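Local coordinates for protein putative mannose-6-phosphate isomerase YvyI (Bacillus subtilis, PDB 1QWR) that probably interconverts D-mannose 6-phosphate and D-fructose 6-phosphate as a zinc-dependent type 1 phosphomannose isomerase, at residues P8-P13 with K293-I298; F83-K88 with F270-V275. One frame throughout, in Å; residues are numbered along the deposited sequence.

Interaction 1 (P8-P13 with K293-I298); sequences PIFLTP and KGDHFI
Residues 9-12 and strand 296-298 run antiparallel, 141° between their directions, and the evidence for true sheet pairing is a ladder of three backbone bonds. Ile9 and Ile298 form the hydrogen-bonded pair: Ile9 N donates to Ile298 O in that carbonyl's plane, and Ile298 N returns a bond of 2.8 Å to Ile9 O from above the carbonyl plane. Leu11 N reaches His296 O at 2.9 Å.

The tight part lies at the non-hydrogen-bonded pair, Phe10 with Phe297, whose CA atoms come within 4.1 Å. Both side chains lie on the same sheet face, side by side and pointing the same way. CG of Phe297 takes the crowded position between backbone N and carbonyl carbon (chi1 59°), and its CB sits over one face of the Phe10 ring, 4.0 Å from the centroid, a CH-pi contact. The two rings meet obliquely, planes at 37°, with Phe10 CE1 3.7 Å from Phe297 CD2. Leu291 packs on both. On the face that carries Ile9 and Ile298 the touch is lighter, with Leu11 CD1 4.2 Å from Ile298 CD1.

Toward Leu11 and Asp295 the pairing loosens. A water replaces the return bond of the Leu11-His296 pair, donating to Leu11 O and accepting from His296 N at 3.0 Å. Here Phe10 is partly exposed, and CE1 brushes the Asp295 carboxylate, whose OD1 is salt-bridged to Lys292. The chemistry implies a seam joining the N-terminal strand to the C-terminal cupin region, fastened by main-chain bonds and packed with aromatic carbon on one face, a water bridging where direct bonding stops.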
ATOM      1  N   PRO A   8      12.993  17.096   1.250  1.00 20.68           N
ATOM      2  CA  PRO A   8      11.800  16.239   1.248  1.00 17.70           C
ATOM      3  C   PRO A   8      10.804  16.650   0.177  1.00 19.27           C
ATOM      4  O   PRO A   8      10.618  17.850  -0.073  1.00 18.96           O
ATOM      5  CB  PRO A   8      11.243  16.417   2.663  1.00 17.52           C
ATOM      6  CG  PRO A   8      12.487  16.684   3.476  1.00 19.63           C
ATOM      7  CD  PRO A   8      13.248  17.644   2.594  1.00 19.13           C
ATOM      8  N   ILE A   9      10.157  15.667  -0.453  1.00 15.29           N
ATOM      9  CA  ILE A   9       9.171  15.969  -1.497  1.00 15.65           C
ATOM     10  C   ILE A   9       7.821  15.483  -0.989  1.00 17.59           C
ATOM     11  O   ILE A   9       7.577  14.280  -0.960  1.00 15.16           O
ATOM     12  CB  ILE A   9       9.536  15.236  -2.814  1.00 13.60           C
ATOM     13  CG1 ILE A   9      10.927  15.672  -3.272  1.00 17.19           C
ATOM     14  CG2 ILE A   9       8.468  15.497  -3.901  1.00 14.23           C
ATOM     15  CD1 ILE A   9      11.529  14.740  -4.319  1.00 19.50           C
ATOM     16  N   PHE A  10       6.952  16.406  -0.587  1.00 18.37           N
ATOM     17  CA  PHE A  10       5.647  16.020  -0.062  1.00 18.34           C
ATOM     18  C   PHE A  10       4.668  15.818  -1.198  1.00 18.64           C
ATOM     19  O   PHE A  10       4.758  16.482  -2.237  1.00 18.30           O
ATOM     20  CB  PHE A  10       5.125  17.082   0.914  1.00 17.77           C
ATOM     21  CG  PHE A  10       5.832  17.072   2.243  1.00 17.05           C
ATOM     22  CD1 PHE A  10       5.285  16.397   3.336  1.00 18.11           C
ATOM     23  CD2 PHE A  10       7.068  17.692   2.387  1.00 20.59           C
ATOM     24  CE1 PHE A  10       5.976  16.333   4.559  1.00 20.21           C
ATOM     25  CE2 PHE A  10       7.772  17.637   3.607  1.00 20.10           C
ATOM     26  CZ  PHE A  10       7.220  16.952   4.690  1.00 21.42           C
ATOM     27  N   LEU A  11       3.737  14.891  -0.992  1.00 15.94           N
ATOM     28  CA  LEU A  11       2.745  14.542  -1.994  1.00 16.57           C
ATOM     29  C   LEU A  11       1.327  14.825  -1.537  1.00 16.48           C
ATOM     30  O   LEU A  11       0.962  14.553  -0.404  1.00 17.78           O
ATOM     31  CB  LEU A  11       2.872  13.053  -2.358  1.00 15.18           C
ATOM     32  CG  LEU A  11       4.293  12.806  -2.881  1.00 19.55           C
ATOM     33  CD1 LEU A  11       4.583  11.343  -3.020  1.00 22.19           C
ATOM     34  CD2 LEU A  11       4.433  13.545  -4.219  1.00 17.05           C
ATOM     35  N   THR A  12       0.531  15.363  -2.446  1.00 15.80           N
ATOM     36  CA  THR A  12      -0.865  15.659  -2.146  1.00 19.31           C
ATOM     37  C   THR A  12      -1.661  14.415  -2.458  1.00 19.77           C
ATOM     38  O   THR A  12      -1.578  13.883  -3.561  1.00 22.69           O
ATOM     39  CB  THR A  12      -1.389  16.785  -3.021  1.00 20.06           C
ATOM     40  OG1 THR A  12      -0.689  17.985  -2.692  1.00 21.28           O
ATOM     41  CG2 THR A  12      -2.907  16.975  -2.791  1.00 19.41           C
ATOM     42  N   PRO A  13      -2.464  13.943  -1.498  1.00 23.04           N
ATOM     43  CA  PRO A  13      -3.278  12.738  -1.688  1.00 24.43           C
ATOM     44  C   PRO A  13      -4.391  12.791  -2.745  1.00 23.42           C
ATOM     45  O   PRO A  13      -4.999  13.835  -2.999  1.00 23.36           O
ATOM     46  CB  PRO A  13      -3.824  12.465  -0.288  1.00 25.64           C
ATOM     47  CG  PRO A  13      -3.882  13.818   0.351  1.00 27.00           C
ATOM     48  CD  PRO A  13      -2.631  14.508  -0.148  1.00 23.49           C
ATOM     49  N   LYS A 293       0.579  13.496  11.189  1.00 15.27           N
ATOM     50  CA  LYS A 293      -0.220  12.355  10.759  1.00 13.27           C
ATOM     51  C   LYS A 293      -0.927  12.729   9.446  1.00 14.23           C
ATOM     52  O   LYS A 293      -1.596  13.768   9.343  1.00 14.15           O
ATOM     53  CB  LYS A 293      -1.266  12.049  11.849  1.00 13.82           C
ATOM     54  CG  LYS A 293      -2.058  10.779  11.628  1.00 14.34           C
ATOM     55  CD  LYS A 293      -3.143  10.635  12.678  1.00 14.58           C
ATOM     56  CE  LYS A 293      -3.875   9.311  12.525  1.00 18.98           C
ATOM     57  NZ  LYS A 293      -4.964   9.195  13.553  1.00 21.27           N
ATOM     58  N   GLY A 294      -0.796  11.866   8.444  1.00 14.66           N
ATOM     59  CA  GLY A 294      -1.426  12.148   7.174  1.00 13.72           C
ATOM     60  C   GLY A 294      -0.466  12.662   6.111  1.00 12.60           C
ATOM     61  O   GLY A 294      -0.835  12.742   4.933  1.00 14.26           O
ATOM     62  N   ASP A 295       0.740  13.053   6.504  1.00 14.19           N
ATOM     63  CA  ASP A 295       1.730  13.501   5.504  1.00 14.34           C
ATOM     64  C   ASP A 295       2.345  12.280   4.815  1.00 14.82           C
ATOM     65  O   ASP A 295       2.567  11.238   5.447  1.00 14.68           O
ATOM     66  CB  ASP A 295       2.902  14.260   6.143  1.00 14.93           C
ATOM     67  CG  ASP A 295       2.550  15.678   6.562  1.00 16.58           C
ATOM     68  OD1 ASP A 295       1.633  16.285   5.975  1.00 18.61           O
ATOM     69  OD2 ASP A 295       3.235  16.179   7.472  1.00 19.48           O
ATOM     70  N   HIS A 296       2.623  12.423   3.521  1.00 13.47           N
ATOM     71  CA  HIS A 296       3.269  11.386   2.724  1.00 13.74           C
ATOM     72  C   HIS A 296       4.356  12.127   1.957  1.00 15.48           C
ATOM     73  O   HIS A 296       4.103  13.208   1.385  1.00 13.84           O
ATOM     74  CB  HIS A 296       2.272  10.747   1.768  1.00 13.94           C
ATOM     75  CG  HIS A 296       1.137  10.080   2.476  1.00 14.66           C
ATOM     76  ND1 HIS A 296       1.280   8.883   3.153  1.00 11.54           N
ATOM     77  CD2 HIS A 296      -0.140  10.477   2.670  1.00 13.18           C
ATOM     78  CE1 HIS A 296       0.132   8.572   3.735  1.00 12.38           C
ATOM     79  NE2 HIS A 296      -0.747   9.525   3.459  1.00 13.18           N
ATOM     80  N   PHE A 297       5.557  11.564   1.940  1.00 13.45           N
ATOM     81  CA  PHE A 297       6.654  12.232   1.256  1.00 14.44           C
ATOM     82  C   PHE A 297       7.753  11.285   0.856  1.00 14.18           C
ATOM     83  O   PHE A 297       7.845  10.143   1.347  1.00 14.92           O
ATOM     84  CB  PHE A 297       7.235  13.347   2.143  1.00 13.56           C
ATOM     85  CG  PHE A 297       7.759  12.867   3.479  1.00 12.34           C
ATOM     86  CD1 PHE A 297       9.120  12.567   3.661  1.00 14.72           C
ATOM     87  CD2 PHE A 297       6.900  12.742   4.554  1.00 13.03           C
ATOM     88  CE1 PHE A 297       9.607  12.148   4.921  1.00 14.85           C
ATOM     89  CE2 PHE A 297       7.367  12.324   5.818  1.00 16.24           C
ATOM     90  CZ  PHE A 297       8.727  12.026   6.009  1.00 16.00           C
ATOM     91  N   ILE A 298       8.583  11.772  -0.055  1.00 15.03           N
ATOM     92  CA  ILE A 298       9.719  11.018  -0.535  1.00 14.74           C
ATOM     93  C   ILE A 298      10.985  11.742  -0.123  1.00 16.70           C
ATOM     94  O   ILE A 298      11.073  12.971  -0.245  1.00 16.52           O
ATOM     95  CB  ILE A 298       9.668  10.896  -2.081  1.00 13.56           C
ATOM     96  CG1 ILE A 298       8.586   9.891  -2.470  1.00 14.69           C
ATOM     97  CG2 ILE A 298      11.043  10.484  -2.629  1.00 15.29           C
ATOM     98  CD1 ILE A 298       8.340   9.826  -3.968  1.00 16.59           C
TER
HETATM   99  O   HOH W   1       1.477  14.920   2.295  1.00 16.25           O

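Interaction 2 (F83-K88 with F270-V275); sequences FPLLTK and FLICSV
Strands 85-88 and 271-275 point almost the same way, 5° between their directions, yet their axes approach no closer than 9.3 Å, and the nearest CA atoms, those of Thr87 and Ile272, are 8.4 Å apart. That spacing excludes direct strand pairing, so the two segments meet through side chains: Leu85, Thr87, Ile272 and Ser274 all direct their CB atoms inward.

Ile272 is the central piece. Its CG1 lies anti to the carbonyl carbon (chi1 -67°) and the chain is extended beyond it, which carries CD1 between two partners, Leu85 CD1 at 3.7 Å and, tip to tip, CZ of Phe83. Its other branch, CG2, slides past Thr87 in the opposite direction and rests 3.7 Å from Thr87 OG1. One strand belongs to the catalytic region and the other to the C-terminal region, both of the cupin clan; successive antiparallel pairings through strands 38-44, 9-17 and 296-299 link them, and the largely apolar contact lies where the two ends of that series face each other. Ile44 of strand 38-44 adjoins Thr87, Ile272 and Ser274 alike.

At the start of both segments two phenylalanines meet. Phe83 has CG anti to the backbone N (chi1 177°), which brings the ring near Phe270 and Ile272, its CE1 3.6 Å from Phe270 CE1. The rings cross obliquely, their centroids 5.6 Å apart, while Pro84 CG approaches the edge of Phe270 near its plane. An alanine in place of Phe83 would lose the ring contacts to Phe270 and to Ile272 CD1 and would probably loosen this end of the buried layer. Near the other end, Thr87 CG2 meets Ser274 OG at 3.9 Å, a van der Waals contact with a methyl group; the hydroxyl's polar partner is His296 ND1.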
ATOM      1  N   PHE A  83       7.764   4.726 -12.120  1.00 16.70           N
ATOM      2  CA  PHE A  83       8.055   4.735 -10.672  1.00 14.84           C
ATOM      3  C   PHE A  83       7.501   3.342 -10.302  1.00 14.78           C
ATOM      4  O   PHE A  83       6.386   2.989 -10.669  1.00 15.96           O
ATOM      5  CB  PHE A  83       7.259   5.851 -10.010  1.00 13.26           C
ATOM      6  CG  PHE A  83       7.428   5.913  -8.515  1.00 16.72           C
ATOM      7  CD1 PHE A  83       8.548   6.546  -7.949  1.00 16.27           C
ATOM      8  CD2 PHE A  83       6.464   5.353  -7.673  1.00 13.94           C
ATOM      9  CE1 PHE A  83       8.695   6.625  -6.556  1.00 14.53           C
ATOM     10  CE2 PHE A  83       6.599   5.425  -6.283  1.00 12.99           C
ATOM     11  CZ  PHE A  83       7.720   6.066  -5.725  1.00 15.71           C
ATOM     12  N   PRO A  84       8.262   2.550  -9.528  1.00 14.97           N
ATOM     13  CA  PRO A  84       7.839   1.194  -9.189  1.00 14.49           C
ATOM     14  C   PRO A  84       6.771   0.828  -8.191  1.00 11.53           C
ATOM     15  O   PRO A  84       6.213  -0.281  -8.269  1.00 13.36           O
ATOM     16  CB  PRO A  84       9.172   0.524  -8.843  1.00 14.78           C
ATOM     17  CG  PRO A  84       9.890   1.600  -8.108  1.00 15.87           C
ATOM     18  CD  PRO A  84       9.594   2.857  -8.971  1.00 14.99           C
ATOM     19  N   LEU A  85       6.491   1.724  -7.260  1.00 13.60           N
ATOM     20  CA  LEU A  85       5.546   1.405  -6.217  1.00 12.08           C
ATOM     21  C   LEU A  85       4.311   2.288  -6.142  1.00 14.27           C
ATOM     22  O   LEU A  85       4.198   3.294  -6.843  1.00 14.63           O
ATOM     23  CB  LEU A  85       6.302   1.437  -4.873  1.00 12.89           C
ATOM     24  CG  LEU A  85       7.512   0.486  -4.739  1.00 14.49           C
ATOM     25  CD1 LEU A  85       8.238   0.746  -3.415  1.00 18.66           C
ATOM     26  CD2 LEU A  85       7.048  -0.967  -4.793  1.00 11.92           C
ATOM     27  N   LEU A  86       3.402   1.899  -5.250  1.00 13.54           N
ATOM     28  CA  LEU A  86       2.177   2.631  -5.008  1.00 14.94           C
ATOM     29  C   LEU A  86       1.817   2.399  -3.551  1.00 14.88           C
ATOM     30  O   LEU A  86       1.777   1.257  -3.097  1.00 12.82           O
ATOM     31  CB  LEU A  86       1.076   2.130  -5.937  1.00 14.94           C
ATOM     32  CG  LEU A  86      -0.379   2.501  -5.632  1.00 15.12           C
ATOM     33  CD1 LEU A  86      -0.558   4.022  -5.685  1.00 14.72           C
ATOM     34  CD2 LEU A  86      -1.270   1.806  -6.692  1.00 14.93           C
ATOM     35  N   THR A  87       1.596   3.486  -2.809  1.00 12.23           N
ATOM     36  CA  THR A  87       1.263   3.376  -1.396  1.00 13.64           C
ATOM     37  C   THR A  87      -0.109   3.973  -1.158  1.00 14.63           C
ATOM     38  O   THR A  87      -0.385   5.101  -1.578  1.00 12.89           O
ATOM     39  CB  THR A  87       2.276   4.139  -0.529  1.00 11.05           C
ATOM     40  OG1 THR A  87       3.600   3.658  -0.803  1.00 15.56           O
ATOM     41  CG2 THR A  87       1.965   3.963   0.942  1.00 13.86           C
ATOM     42  N   LYS A  88      -0.940   3.230  -0.440  1.00 12.52           N
ATOM     43  CA  LYS A  88      -2.290   3.685  -0.122  1.00 14.16           C
ATOM     44  C   LYS A  88      -2.646   3.518   1.341  1.00 13.79           C
ATOM     45  O   LYS A  88      -2.053   2.691   2.054  1.00 13.94           O
ATOM     46  CB  LYS A  88      -3.326   2.850  -0.874  1.00 14.69           C
ATOM     47  CG  LYS A  88      -3.192   2.832  -2.383  1.00 15.17           C
ATOM     48  CD  LYS A  88      -4.250   1.852  -2.934  1.00 13.08           C
ATOM     49  CE  LYS A  88      -4.097   1.602  -4.432  1.00 15.56           C
ATOM     50  NZ  LYS A  88      -5.205   0.700  -4.873  1.00 16.92           N
ATOM     51  N   PHE A 270      15.959   6.158  -2.681  1.00 15.40           N
ATOM     52  CA  PHE A 270      14.971   7.133  -2.211  1.00 14.45           C
ATOM     53  C   PHE A 270      14.115   6.413  -1.175  1.00 13.38           C
ATOM     54  O   PHE A 270      14.053   5.180  -1.173  1.00 14.39           O
ATOM     55  CB  PHE A 270      14.093   7.669  -3.350  1.00 16.21           C
ATOM     56  CG  PHE A 270      13.342   6.608  -4.095  1.00 14.09           C
ATOM     57  CD1 PHE A 270      12.041   6.248  -3.721  1.00 17.30           C
ATOM     58  CD2 PHE A 270      13.927   5.982  -5.193  1.00 13.70           C
ATOM     59  CE1 PHE A 270      11.333   5.278  -4.440  1.00 15.99           C
ATOM     60  CE2 PHE A 270      13.237   5.013  -5.912  1.00 15.35           C
ATOM     61  CZ  PHE A 270      11.938   4.655  -5.543  1.00 16.09           C
ATOM     62  N   LEU A 271      13.478   7.163  -0.280  1.00 14.11           N
ATOM     63  CA  LEU A 271      12.618   6.545   0.737  1.00 13.38           C
ATOM     64  C   LEU A 271      11.214   7.090   0.605  1.00 13.06           C
ATOM     65  O   LEU A 271      11.040   8.300   0.469  1.00 14.66           O
ATOM     66  CB  LEU A 271      13.124   6.865   2.150  1.00 14.58           C
ATOM     67  CG  LEU A 271      14.476   6.286   2.564  1.00 19.95           C
ATOM     68  CD1 LEU A 271      14.746   6.667   4.034  1.00 22.21           C
ATOM     69  CD2 LEU A 271      14.480   4.761   2.386  1.00 22.68           C
ATOM     70  N   ILE A 272      10.233   6.196   0.630  1.00 11.98           N
ATOM     71  CA  ILE A 272       8.816   6.542   0.569  1.00 11.91           C
ATOM     72  C   ILE A 272       8.356   6.536   2.032  1.00 12.92           C
ATOM     73  O   ILE A 272       8.478   5.503   2.703  1.00 14.69           O
ATOM     74  CB  ILE A 272       8.023   5.486  -0.199  1.00 12.37           C
ATOM     75  CG1 ILE A 272       8.448   5.496  -1.663  1.00 13.08           C
ATOM     76  CG2 ILE A 272       6.500   5.736  -0.012  1.00 10.70           C
ATOM     77  CD1 ILE A 272       7.916   4.300  -2.482  1.00 12.69           C
ATOM     78  N   CYS A 273       7.781   7.652   2.498  1.00 11.16           N
ATOM     79  CA  CYS A 273       7.386   7.799   3.897  1.00 12.33           C
ATOM     80  C   CYS A 273       5.945   8.254   4.121  1.00 12.06           C
ATOM     81  O   CYS A 273       5.481   9.188   3.453  1.00 12.28           O
ATOM     82  CB  CYS A 273       8.309   8.830   4.585  1.00 12.77           C
ATOM     83  SG  CYS A 273      10.091   8.540   4.318  1.00 15.89           S
ATOM     84  N   SER A 274       5.266   7.601   5.073  1.00 11.96           N
ATOM     85  CA  SER A 274       3.878   7.915   5.461  1.00 12.42           C
ATOM     86  C   SER A 274       3.816   8.079   6.984  1.00 13.56           C
ATOM     87  O   SER A 274       4.219   7.176   7.744  1.00 12.79           O
ATOM     88  CB  SER A 274       2.903   6.778   5.056  1.00 13.08           C
ATOM     89  OG  SER A 274       2.863   6.582   3.652  1.00 15.15           O
ATOM     90  N   VAL A 275       3.349   9.232   7.448  1.00 13.32           N
ATOM     91  CA  VAL A 275       3.238   9.453   8.899  1.00 13.34           C
ATOM     92  C   VAL A 275       1.868   8.946   9.323  1.00 13.25           C
ATOM     93  O   VAL A 275       0.851   9.543   8.993  1.00 14.15           O
ATOM     94  CB  VAL A 275       3.364  10.938   9.221  1.00 13.00           C
ATOM     95  CG1 VAL A 275       3.322  11.152  10.722  1.00 13.84           C
ATOM     96  CG2 VAL A 275       4.669  11.465   8.601  1.00 13.46           C
TER

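Strands 296-299 and 271-276 are antiparallel neighbours, so interactions 1 and 2 share a sheet, with centres about 9 Å apart. Their direct ties include Phe297 O to Cys273 N at 2.7 Å and His296 ND1 to Ser274 OG at 2.8 Å, both probable hydrogen bonds. In sequence, interaction 2 is nested inside the loop closed by interaction 1: one extends the sheet through its backbone, the other packs side chains onto it. Interaction 1 lies away from the annotated sites. Interaction 2 comes nearer, the side chain of Leu85 being about 8 Å from that of the zinc ligand Glu119, and that of Thr87 about 13 Å from the zinc.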